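Local coordinates for protein ornithine carbamoyltransferase, mitochondrial (Coccidioides immitis, PDB 3SDS) that catalyses the transfer of the carbamoyl group from carbamoyl phosphate to L-ornithine, yielding L-citrulline and phosphate in arginine biosynthesis, at residues N43-Y47 and I339-E343; R59-L64 and E343-N348; K67-F73 and H94-K100; D196-F202 and Y223-I229. One frame throughout, in Å; residues are numbered along the deposited sequence.

Contact 1 (N43-Y47 and I339-E343)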
# COMPACT_ATOMS: atom_id res chain seq x y z
N ASN A 43 20.40 -15.72 -14.53
CA ASN A 43 19.38 -14.76 -14.93
C ASN A 43 19.39 -13.47 -14.08
O ASN A 43 19.33 -12.35 -14.64
CB ASN A 43 17.96 -15.40 -14.97
CG ASN A 43 17.83 -16.50 -16.06
OD1 ASN A 43 18.75 -16.75 -16.85
ND2 ASN A 43 16.68 -17.16 -16.08
N ALA A 44 19.49 -13.61 -12.75
CA ALA A 44 19.57 -12.46 -11.85
C ALA A 44 20.82 -11.62 -12.16
O ALA A 44 20.74 -10.39 -12.27
CB ALA A 44 19.55 -12.90 -10.38
N SER A 45 21.95 -12.29 -12.33
CA SER A 45 23.17 -11.59 -12.70
C SER A 45 23.01 -10.76 -14.00
O SER A 45 23.44 -9.58 -14.07
CB SER A 45 24.30 -12.58 -12.87
OG SER A 45 25.46 -11.88 -13.22
N SER A 46 22.42 -11.39 -15.02
CA SER A 46 22.17 -10.78 -16.31
C SER A 46 21.23 -9.57 -16.22
O SER A 46 21.56 -8.47 -16.72
CB SER A 46 21.57 -11.83 -17.24
OG SER A 46 21.46 -11.34 -18.57
N TYR A 47 20.07 -9.76 -15.58
CA TYR A 47 19.07 -8.70 -15.45
C TYR A 47 19.63 -7.48 -14.71
O TYR A 47 19.33 -6.32 -15.05
CB TYR A 47 17.77 -9.22 -14.78
CG TYR A 47 17.05 -10.35 -15.52
CD1 TYR A 47 17.08 -10.45 -16.93
CD2 TYR A 47 16.32 -11.30 -14.81
CE1 TYR A 47 16.43 -11.50 -17.60
CE2 TYR A 47 15.65 -12.35 -15.48
CZ TYR A 47 15.70 -12.44 -16.87
OH TYR A 47 15.05 -13.47 -17.53
N ILE A 339 13.32 -10.83 -8.97
CA ILE A 339 12.92 -10.67 -10.38
C ILE A 339 13.04 -12.02 -11.08
O ILE A 339 12.13 -12.47 -11.80
CB ILE A 339 13.76 -9.58 -11.14
CG1 ILE A 339 13.42 -8.15 -10.66
CG2 ILE A 339 13.59 -9.72 -12.69
CD1 ILE A 339 14.36 -7.03 -11.20
N SER A 340 14.18 -12.68 -10.84
CA SER A 340 14.47 -13.97 -11.46
C SER A 340 13.43 -15.02 -11.05
O SER A 340 12.88 -15.72 -11.92
CB SER A 340 15.87 -14.42 -11.03
OG SER A 340 16.27 -15.61 -11.66
N ALA A 341 13.13 -15.07 -9.75
CA ALA A 341 12.23 -16.08 -9.22
C ALA A 341 10.78 -15.89 -9.67
O ALA A 341 10.10 -16.87 -10.04
CB ALA A 341 12.32 -16.16 -7.71
N LEU A 342 10.31 -14.64 -9.64
CA LEU A 342 8.96 -14.33 -10.09
C LEU A 342 8.81 -14.56 -11.59
O LEU A 342 7.77 -15.06 -12.02
CB LEU A 342 8.55 -12.89 -9.74
CG LEU A 342 8.50 -12.42 -8.29
CD1 LEU A 342 8.72 -10.93 -8.24
CD2 LEU A 342 7.19 -12.77 -7.64
N GLU A 343 9.81 -14.19 -12.40
CA GLU A 343 9.75 -14.52 -13.83
C GLU A 343 9.58 -16.03 -14.05
O GLU A 343 8.77 -16.46 -14.89
CB GLU A 343 10.97 -14.05 -14.62
CG GLU A 343 10.79 -14.09 -16.14
CD GLU A 343 12.07 -14.42 -16.90
OE1 GLU A 343 13.13 -14.55 -16.23
OE2 GLU A 343 12.02 -14.55 -18.16

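Contact 2 (R59-L64 and E343-N348)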
# COMPACT_ATOMS: atom_id res chain seq x y z
N ARG A 59 12.22 -9.77 -22.27
CA ARG A 59 11.47 -10.77 -21.49
C ARG A 59 10.66 -10.16 -20.33
O ARG A 59 9.61 -10.70 -19.96
CB ARG A 59 12.42 -11.85 -20.94
CG ARG A 59 13.04 -12.76 -21.99
CD ARG A 59 14.17 -13.63 -21.45
NE ARG A 59 13.68 -14.58 -20.46
CZ ARG A 59 14.36 -15.65 -20.03
NH1 ARG A 59 15.57 -15.94 -20.52
NH2 ARG A 59 13.82 -16.45 -19.09
N LEU A 60 11.13 -9.07 -19.74
CA LEU A 60 10.52 -8.52 -18.53
C LEU A 60 9.48 -7.38 -18.74
O LEU A 60 8.66 -7.10 -17.84
CB LEU A 60 11.60 -8.10 -17.53
CG LEU A 60 12.71 -9.11 -17.14
CD1 LEU A 60 13.70 -8.44 -16.18
CD2 LEU A 60 12.21 -10.40 -16.52
N THR A 61 9.49 -6.73 -19.91
CA THR A 61 8.72 -5.49 -20.08
C THR A 61 7.19 -5.71 -20.14
O THR A 61 6.71 -6.36 -21.06
CB THR A 61 9.20 -4.68 -21.32
OG1 THR A 61 10.62 -4.66 -21.33
CG2 THR A 61 8.70 -3.22 -21.28
N GLY A 62 6.45 -5.17 -19.18
CA GLY A 62 5.03 -5.44 -19.09
C GLY A 62 4.68 -6.92 -18.91
O GLY A 62 3.55 -7.31 -19.14
N ALA A 63 5.62 -7.75 -18.50
CA ALA A 63 5.34 -9.17 -18.32
C ALA A 63 4.22 -9.44 -17.30
O ALA A 63 3.51 -10.45 -17.41
CB ALA A 63 6.60 -9.91 -17.91
N LEU A 64 4.06 -8.56 -16.31
CA LEU A 64 3.04 -8.74 -15.27
C LEU A 64 1.96 -7.65 -15.26
O LEU A 64 1.29 -7.46 -14.23
CB LEU A 64 3.68 -8.80 -13.88
CG LEU A 64 4.38 -10.06 -13.39
CD1 LEU A 64 4.66 -9.91 -11.93
CD2 LEU A 64 3.55 -11.30 -13.65
N GLU A 343 9.81 -14.19 -12.40
CA GLU A 343 9.75 -14.52 -13.83
C GLU A 343 9.58 -16.03 -14.05
O GLU A 343 8.77 -16.46 -14.89
CB GLU A 343 10.97 -14.05 -14.62
CG GLU A 343 10.79 -14.09 -16.14
CD GLU A 343 12.07 -14.42 -16.90
OE1 GLU A 343 13.13 -14.55 -16.23
OE2 GLU A 343 12.02 -14.55 -18.16
N ALA A 344 10.35 -16.81 -13.29
CA ALA A 344 10.39 -18.26 -13.46
C ALA A 344 9.07 -18.94 -13.06
O ALA A 344 8.56 -19.81 -13.78
CB ALA A 344 11.52 -18.83 -12.68
N PHE A 345 8.53 -18.53 -11.92
CA PHE A 345 7.39 -19.24 -11.35
C PHE A 345 6.05 -18.68 -11.79
O PHE A 345 5.10 -19.45 -11.96
CB PHE A 345 7.52 -19.38 -9.82
CG PHE A 345 8.52 -20.44 -9.40
CD1 PHE A 345 8.11 -21.75 -9.15
CD2 PHE A 345 9.88 -20.14 -9.30
CE1 PHE A 345 9.02 -22.73 -8.80
CE2 PHE A 345 10.82 -21.12 -8.94
CZ PHE A 345 10.39 -22.42 -8.69
N VAL A 346 5.97 -17.37 -12.01
CA VAL A 346 4.71 -16.74 -12.41
C VAL A 346 4.56 -16.59 -13.94
O VAL A 346 3.57 -17.03 -14.52
CB VAL A 346 4.48 -15.40 -11.69
CG1 VAL A 346 3.04 -14.91 -11.94
CG2 VAL A 346 4.78 -15.53 -10.20
N VAL A 347 5.54 -15.96 -14.58
CA VAL A 347 5.47 -15.72 -16.02
C VAL A 347 5.72 -17.00 -16.81
O VAL A 347 4.95 -17.30 -17.71
CB VAL A 347 6.43 -14.61 -16.48
CG1 VAL A 347 6.18 -14.25 -17.94
CG2 VAL A 347 6.27 -13.39 -15.60
N ASN A 348 6.78 -17.74 -16.49
CA ASN A 348 7.11 -18.97 -17.22
C ASN A 348 6.40 -20.19 -16.65
O ASN A 348 6.72 -21.35 -16.98
CB ASN A 348 8.61 -19.16 -17.28
CG ASN A 348 9.29 -18.08 -18.09
OD1 ASN A 348 8.67 -17.47 -18.97
ND2 ASN A 348 10.56 -17.81 -17.78

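Contact 3 (K67-F73 and H94-K100)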
# COMPACT_ATOMS: atom_id res chain seq x y z
N LYS A 67 -1.74 -7.34 -13.59
CA LYS A 67 -1.72 -8.41 -12.60
C LYS A 67 -1.29 -8.03 -11.19
O LYS A 67 -0.42 -7.17 -10.99
CB LYS A 67 -0.89 -9.58 -13.10
CG LYS A 67 -1.33 -10.01 -14.47
CD LYS A 67 -0.91 -11.41 -14.85
CE LYS A 67 -1.59 -11.76 -16.16
NZ LYS A 67 -0.82 -12.77 -16.88
N THR A 68 -1.92 -8.69 -10.21
CA THR A 68 -1.64 -8.45 -8.79
C THR A 68 -0.86 -9.61 -8.16
O THR A 68 -1.17 -10.79 -8.42
CB THR A 68 -2.94 -8.29 -8.01
OG1 THR A 68 -3.73 -7.28 -8.64
CG2 THR A 68 -2.68 -7.91 -6.56
N VAL A 69 0.14 -9.27 -7.36
CA VAL A 69 0.82 -10.26 -6.52
C VAL A 69 0.49 -9.98 -5.05
O VAL A 69 0.71 -8.86 -4.56
CB VAL A 69 2.35 -10.22 -6.75
CG1 VAL A 69 3.09 -11.14 -5.76
CG2 VAL A 69 2.68 -10.59 -8.18
N ALA A 70 -0.05 -10.96 -4.34
CA ALA A 70 -0.35 -10.76 -2.91
C ALA A 70 0.83 -11.11 -2.00
O ALA A 70 1.41 -12.19 -2.11
CB ALA A 70 -1.59 -11.54 -2.49
N MET A 71 1.19 -10.19 -1.11
CA MET A 71 2.21 -10.44 -0.08
C MET A 71 1.54 -10.67 1.28
O MET A 71 0.92 -9.75 1.84
CB MET A 71 3.20 -9.27 0.03
CG MET A 71 3.83 -8.82 -1.28
SD MET A 71 4.93 -7.39 -1.09
CE MET A 71 3.80 -6.04 -0.79
N MET A 72 1.64 -11.89 1.80
CA MET A 72 1.05 -12.20 3.12
C MET A 72 2.10 -12.35 4.22
O MET A 72 2.86 -13.33 4.24
CB MET A 72 0.16 -13.43 3.05
CG MET A 72 -1.15 -13.19 2.33
SD MET A 72 -2.03 -14.70 1.91
CE MET A 72 -2.96 -14.98 3.42
N PHE A 73 2.14 -11.38 5.14
CA PHE A 73 3.15 -11.40 6.19
C PHE A 73 2.57 -11.54 7.60
O PHE A 73 1.73 -10.75 8.01
CB PHE A 73 4.08 -10.17 6.08
CG PHE A 73 4.82 -10.08 4.76
CD1 PHE A 73 5.09 -8.86 4.19
CD2 PHE A 73 5.24 -11.22 4.08
CE1 PHE A 73 5.77 -8.76 2.98
CE2 PHE A 73 5.90 -11.13 2.86
CZ PHE A 73 6.17 -9.90 2.32
N HIS A 94 1.33 -5.10 -10.02
CA HIS A 94 0.98 -4.49 -8.73
C HIS A 94 1.14 -5.40 -7.48
O HIS A 94 0.52 -6.46 -7.38
CB HIS A 94 -0.42 -3.89 -8.77
CG HIS A 94 -0.86 -3.30 -7.46
ND1 HIS A 94 -0.44 -2.06 -7.01
CD2 HIS A 94 -1.69 -3.78 -6.49
CE1 HIS A 94 -0.99 -1.81 -5.83
NE2 HIS A 94 -1.75 -2.83 -5.50
N PRO A 95 1.98 -4.98 -6.52
CA PRO A 95 2.19 -5.65 -5.23
C PRO A 95 1.21 -5.25 -4.12
O PRO A 95 1.05 -4.06 -3.83
CB PRO A 95 3.61 -5.23 -4.86
CG PRO A 95 3.79 -3.91 -5.52
CD PRO A 95 3.02 -3.96 -6.78
N MET A 96 0.55 -6.23 -3.49
CA MET A 96 -0.50 -5.93 -2.50
C MET A 96 -0.08 -6.40 -1.11
O MET A 96 0.17 -7.60 -0.88
CB MET A 96 -1.83 -6.55 -2.94
CG MET A 96 -2.92 -6.55 -1.91
SD MET A 96 -4.50 -7.18 -2.55
CE MET A 96 -4.22 -8.94 -2.72
N PHE A 97 0.03 -5.45 -0.18
CA PHE A 97 0.55 -5.75 1.15
C PHE A 97 -0.56 -6.11 2.12
O PHE A 97 -1.46 -5.34 2.34
CB PHE A 97 1.37 -4.57 1.70
CG PHE A 97 1.81 -4.75 3.12
CD1 PHE A 97 2.65 -5.81 3.48
CD2 PHE A 97 1.41 -3.86 4.10
CE1 PHE A 97 3.08 -5.98 4.82
CE2 PHE A 97 1.83 -4.02 5.44
CZ PHE A 97 2.67 -5.08 5.80
N LEU A 98 -0.51 -7.31 2.67
CA LEU A 98 -1.49 -7.71 3.66
C LEU A 98 -0.73 -8.20 4.88
O LEU A 98 -0.18 -9.31 4.86
CB LEU A 98 -2.41 -8.81 3.10
CG LEU A 98 -3.08 -8.69 1.73
CD1 LEU A 98 -3.65 -10.04 1.31
CD2 LEU A 98 -4.16 -7.62 1.67
N GLY A 99 -0.65 -7.34 5.90
CA GLY A 99 0.13 -7.62 7.12
C GLY A 99 -0.66 -8.29 8.24
O GLY A 99 -1.79 -8.72 8.05
N LYS A 100 -0.06 -8.35 9.43
CA LYS A 100 -0.64 -9.12 10.54
C LYS A 100 -1.87 -8.49 11.17
O LYS A 100 -2.56 -9.12 11.98
CB LYS A 100 0.41 -9.43 11.61
CG LYS A 100 1.08 -8.22 12.26
CD LYS A 100 1.40 -8.51 13.74
CE LYS A 100 1.96 -7.29 14.46
NZ LYS A 100 3.14 -6.74 13.72

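Contact 4 (D196-F202 and Y223-I229)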
# COMPACT_ATOMS: atom_id res chain seq x y z
N ASP A 196 24.24 -19.80 15.27
CA ASP A 196 23.08 -20.68 15.41
C ASP A 196 22.67 -21.34 14.08
O ASP A 196 22.85 -20.76 13.01
CB ASP A 196 21.89 -19.93 16.03
CG ASP A 196 20.69 -20.87 16.38
OD1 ASP A 196 20.90 -22.07 16.73
OD2 ASP A 196 19.54 -20.38 16.30
N ALA A 197 22.12 -22.56 14.18
CA ALA A 197 21.61 -23.30 13.03
C ALA A 197 20.18 -22.87 12.74
O ALA A 197 19.28 -23.18 13.52
CB ALA A 197 21.66 -24.79 13.31
N ASN A 198 19.96 -22.16 11.65
CA ASN A 198 18.61 -21.71 11.37
C ASN A 198 18.19 -21.84 9.92
O ASN A 198 18.97 -22.32 9.07
CB ASN A 198 18.40 -20.28 11.90
CG ASN A 198 19.29 -19.24 11.20
OD1 ASN A 198 19.71 -19.41 10.05
ND2 ASN A 198 19.55 -18.15 11.90
N ASN A 199 16.96 -21.40 9.64
CA ASN A 199 16.37 -21.41 8.30
C ASN A 199 17.32 -21.02 7.15
O ASN A 199 17.39 -21.75 6.16
CB ASN A 199 15.05 -20.61 8.24
CG ASN A 199 15.18 -19.14 8.74
OD1 ASN A 199 16.27 -18.60 8.96
ND2 ASN A 199 14.03 -18.50 8.90
N VAL A 200 18.05 -19.92 7.31
CA VAL A 200 18.95 -19.43 6.27
C VAL A 200 20.07 -20.43 5.96
O VAL A 200 20.27 -20.81 4.79
CB VAL A 200 19.52 -18.04 6.61
CG1 VAL A 200 20.78 -17.76 5.79
CG2 VAL A 200 18.43 -16.92 6.42
N LEU A 201 20.78 -20.86 7.00
CA LEU A 201 21.81 -21.89 6.84
C LEU A 201 21.27 -23.14 6.12
O LEU A 201 21.88 -23.64 5.16
CB LEU A 201 22.41 -22.27 8.18
CG LEU A 201 23.26 -23.54 8.20
CD1 LEU A 201 24.44 -23.42 7.25
CD2 LEU A 201 23.73 -23.85 9.61
N PHE A 202 20.11 -23.63 6.56
CA PHE A 202 19.55 -24.85 5.97
C PHE A 202 19.55 -24.81 4.43
O PHE A 202 20.17 -25.70 3.80
CB PHE A 202 18.17 -25.18 6.54
CG PHE A 202 18.14 -25.26 8.06
CD1 PHE A 202 19.29 -25.55 8.79
CD2 PHE A 202 16.95 -25.06 8.75
CE1 PHE A 202 19.27 -25.61 10.16
CE2 PHE A 202 16.90 -25.11 10.11
CZ PHE A 202 18.06 -25.40 10.84
N TYR A 223 22.29 -26.55 19.73
CA TYR A 223 21.87 -25.64 18.67
C TYR A 223 22.30 -26.13 17.27
O TYR A 223 22.60 -25.34 16.37
CB TYR A 223 22.40 -24.22 18.97
CG TYR A 223 21.85 -23.70 20.27
CD1 TYR A 223 22.56 -23.85 21.46
CD2 TYR A 223 20.59 -23.10 20.32
CE1 TYR A 223 22.03 -23.41 22.66
CE2 TYR A 223 20.06 -22.64 21.51
CZ TYR A 223 20.78 -22.80 22.67
OH TYR A 223 20.24 -22.36 23.85
N GLU A 224 22.30 -27.45 17.12
CA GLU A 224 22.74 -28.13 15.92
C GLU A 224 21.69 -28.18 14.82
O GLU A 224 20.51 -27.94 15.05
CB GLU A 224 23.16 -29.55 16.29
CG GLU A 224 24.24 -29.63 17.36
CD GLU A 224 23.71 -29.80 18.78
OE1 GLU A 224 22.50 -29.57 19.02
OE2 GLU A 224 24.52 -30.18 19.67
N ILE A 225 22.13 -28.50 13.61
CA ILE A 225 21.22 -28.75 12.50
C ILE A 225 20.30 -29.90 12.87
O ILE A 225 20.78 -30.97 13.28
CB ILE A 225 22.00 -29.11 11.21
CG1 ILE A 225 23.01 -28.01 10.86
CG2 ILE A 225 21.04 -29.41 10.06
CD1 ILE A 225 23.86 -28.31 9.64
N PRO A 226 18.98 -29.70 12.76
CA PRO A 226 18.00 -30.78 12.92
C PRO A 226 18.22 -31.91 11.91
O PRO A 226 18.50 -31.65 10.74
CB PRO A 226 16.66 -30.09 12.63
CG PRO A 226 16.89 -28.67 12.94
CD PRO A 226 18.33 -28.38 12.61
N SER A 227 18.09 -33.15 12.36
CA SER A 227 18.42 -34.30 11.51
C SER A 227 17.51 -34.48 10.28
O SER A 227 17.93 -35.09 9.29
CB SER A 227 18.53 -35.58 12.32
OG SER A 227 17.36 -35.81 13.05
N HIS A 228 16.30 -33.93 10.32
CA HIS A 228 15.51 -33.85 9.10
C HIS A 228 16.23 -33.00 8.03
O HIS A 228 16.14 -33.29 6.84
CB HIS A 228 14.09 -33.31 9.36
CG HIS A 228 13.29 -33.12 8.10
ND1 HIS A 228 12.87 -34.18 7.32
CD2 HIS A 228 12.88 -32.00 7.46
CE1 HIS A 228 12.23 -33.71 6.26
NE2 HIS A 228 12.22 -32.39 6.33
N ILE A 229 16.95 -31.96 8.46
CA ILE A 229 17.67 -31.11 7.51
C ILE A 229 18.88 -31.85 6.94
O ILE A 229 19.10 -31.85 5.73
CB ILE A 229 18.09 -29.72 8.11
CG1 ILE A 229 16.87 -28.99 8.69
CG2 ILE A 229 18.79 -28.84 7.06
CD1 ILE A 229 15.70 -28.77 7.70

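Contact 1 (N43-Y47 and I339-E343)
I339 opens the contact with its CG2 methyl, which lies 3.8 Å from Y47 CD2, one of the ring carbons. A branched aliphatic residue suits this buried place, since it can give one methyl to the ring and turn its other branch elsewhere. One residue on, S340 marks the closest approach of the two backbones: S340 CA is 5.3 Å from A44 CA. S340 CB and A44 CB are 4.0 Å apart. Small residues on both helices permit this nearness. S340 OG also sits against N43 CB, but its hydrogen bond goes to L40 O, within the partner helix. A turn later comes E343, whose CG is anti to the backbone N (chi1 -166°) and whose chain then bends at chi2, carrying the carboxylate to the phenol end of Y47. The hydroxyl donates to E343 OE1 (OH to OE1 2.6 Å), meeting it from above the carboxylate plane; ring and carboxylate are turned 66° against each other. Tyrosine thus offers an apolar flank to I339 and a polar tip to a buried acid. Helix packing of this kind lays the C-terminal helix against the carbamoyl-phosphate domain, as in the two-domain carbamoyltransferase fold.

Contact 2 (R59-L64 and E343-N348)
L64 CD2 touches two neighbouring valines of the last helical turn, 4.0 Å from V346 CG1 and 3.9 Å from V347 CG2, in a patch where the loop leading to strand 68-73 rests on the end of the long C-terminal helix. A leucine fits because its chain, extended at chi2, reaches the helix with a methyl although its CB does not aim there. A63 adds its CB, 4.2 Å from the same V347 CG2, and being so small it lets the loop come close. The loop is folded back by a type II beta turn from L60 to A63, with G62 taking the positive phi of its third position. At the start of the turn, L60 CD2 packs 4.0 Å from E343 CG and so covers the aliphatic part of that acid. The helix itself finishes with a wider pi-type turn, in which N348 N donates to E343 O.

Farther out the contact becomes ionic. R59, bent at chi3 (65°), presents the side of its guanidinium to E343 in a salt bridge, the two planes 57° apart. Its NH2 also bonds to A353 O, while Y47 holds E343 OE1, so both ends of this buried carboxylate are occupied. NE and NH2 of R59 converge on one atom, E343 OE2, each at 2.8 Å.

Contact 3 (K67-F73 and H94-K100)
K67 begins the pairing: K67 O accepts from H94 N at 2.9 Å, at the start of two parallel strands joined by helix 78-90 in a beta-alpha-beta unit of the carbamoyl-phosphate domain. T68 sets CG2 at the edge of the H94 imidazole and 4.0 Å from M96 CB; a beta-branched residue suits the extended chain. H94 turns NE2 to E85 of the second subunit, bringing this face into the trimer. V69 uses both backbone groups, N to H94 O and O to M96 N, each 2.8 Å. P95 costs no bond to strand 68-73, its nitrogen pointing to the other edge. A70 is small enough to receive the tip of M96, with CB 3.7 Å from M96 CE. M71 continues the pairing, N to M96 O and O to L98 N; on the face covered by helix 78-90 its flexible chain, bent at chi3 (-72°), curls over to lay CE 3.8 Å from F97 CB. M72, back on the face of A70, packs CG against L98 CD1. F73 closes the strand with N bonded to L98 O. F97 also meets R81 of its own chain in a cation-pi contact; G99 N sits over one face of its ring, and glycine fits because a CB there would run into F97 CZ. F73 CD1 approaches that ring's rim in plane, 3.6 Å from F97 CE1.

Contact 4 (D196-F202 and Y223-I229)
F202 and I229 form the heart of this contact, where two successive helices of the Rossmann-like ornithine domain begin, each following a parallel strand of the sheet. I229 CG1 stands almost squarely over the F202 ring, 3.9 Å from the centroid and 11° off the normal, a CH-pi contact. Its CG2, anti to the backbone N, reaches past the rim to F202 CB and CD1. P226 brings its ring CD to 3.5 Å from F202 CZ, and I225 CG2 approaches the neighbouring CE1. A broad flat ring suits this place because it offers I229 a face and still has carbons, CE1 and CZ, for I225 and P226 to touch; the rigid proline immediately precedes helix 227-237.

Beside this group, A197 turns its CB towards the backbone of Y223 and I225. Its single methyl lets the chains pass closely, and I225 CG1 lies 4.3 Å from it. L201 CD2 adds a looser touch to the same CG1. At the far end D196 holds OD1 beside Y223 CB, 3.4 Å away, with carboxylate and phenol planes 82° apart.

N198, just ahead of helix 199-210, accepts from F202 N through its carbonyl, and the same O lies over the F202 face opposite I229, so the ring is flanked on both sides. N198 is also the N-cap; its ND2 bonds D265, which like N199 probably binds L-ornithine, as in related enzymes. N199 ND2 is fixed by C151 O. V200 N makes weak bonds to both asparagines, 3.2 Å to N198 OD1 and 2.8 Å to N199 OD1.

Contacts 1 and 2 form one continuous patch: their centres are about 10 Å apart, they share E343, and Y47 OH lies 3.4 Å from R59 CZ beside the common carboxylate. Segment 67-73 of contact 3 comes just after 59-64 of contact 2, the centres about 17 Å apart, and contact 3 is nested within the loop closed by contact 2. Contact 4 belongs to the other domain, its centre about 29 Å from that of contact 3. Both border the probable substrate sites: the side chain of F73 is about 4 Å from those of T80 and R128, which probably bind carbamoyl phosphate, while contact 4 contains N199, which probably binds ornithine. Contact 2 lies away from these sites.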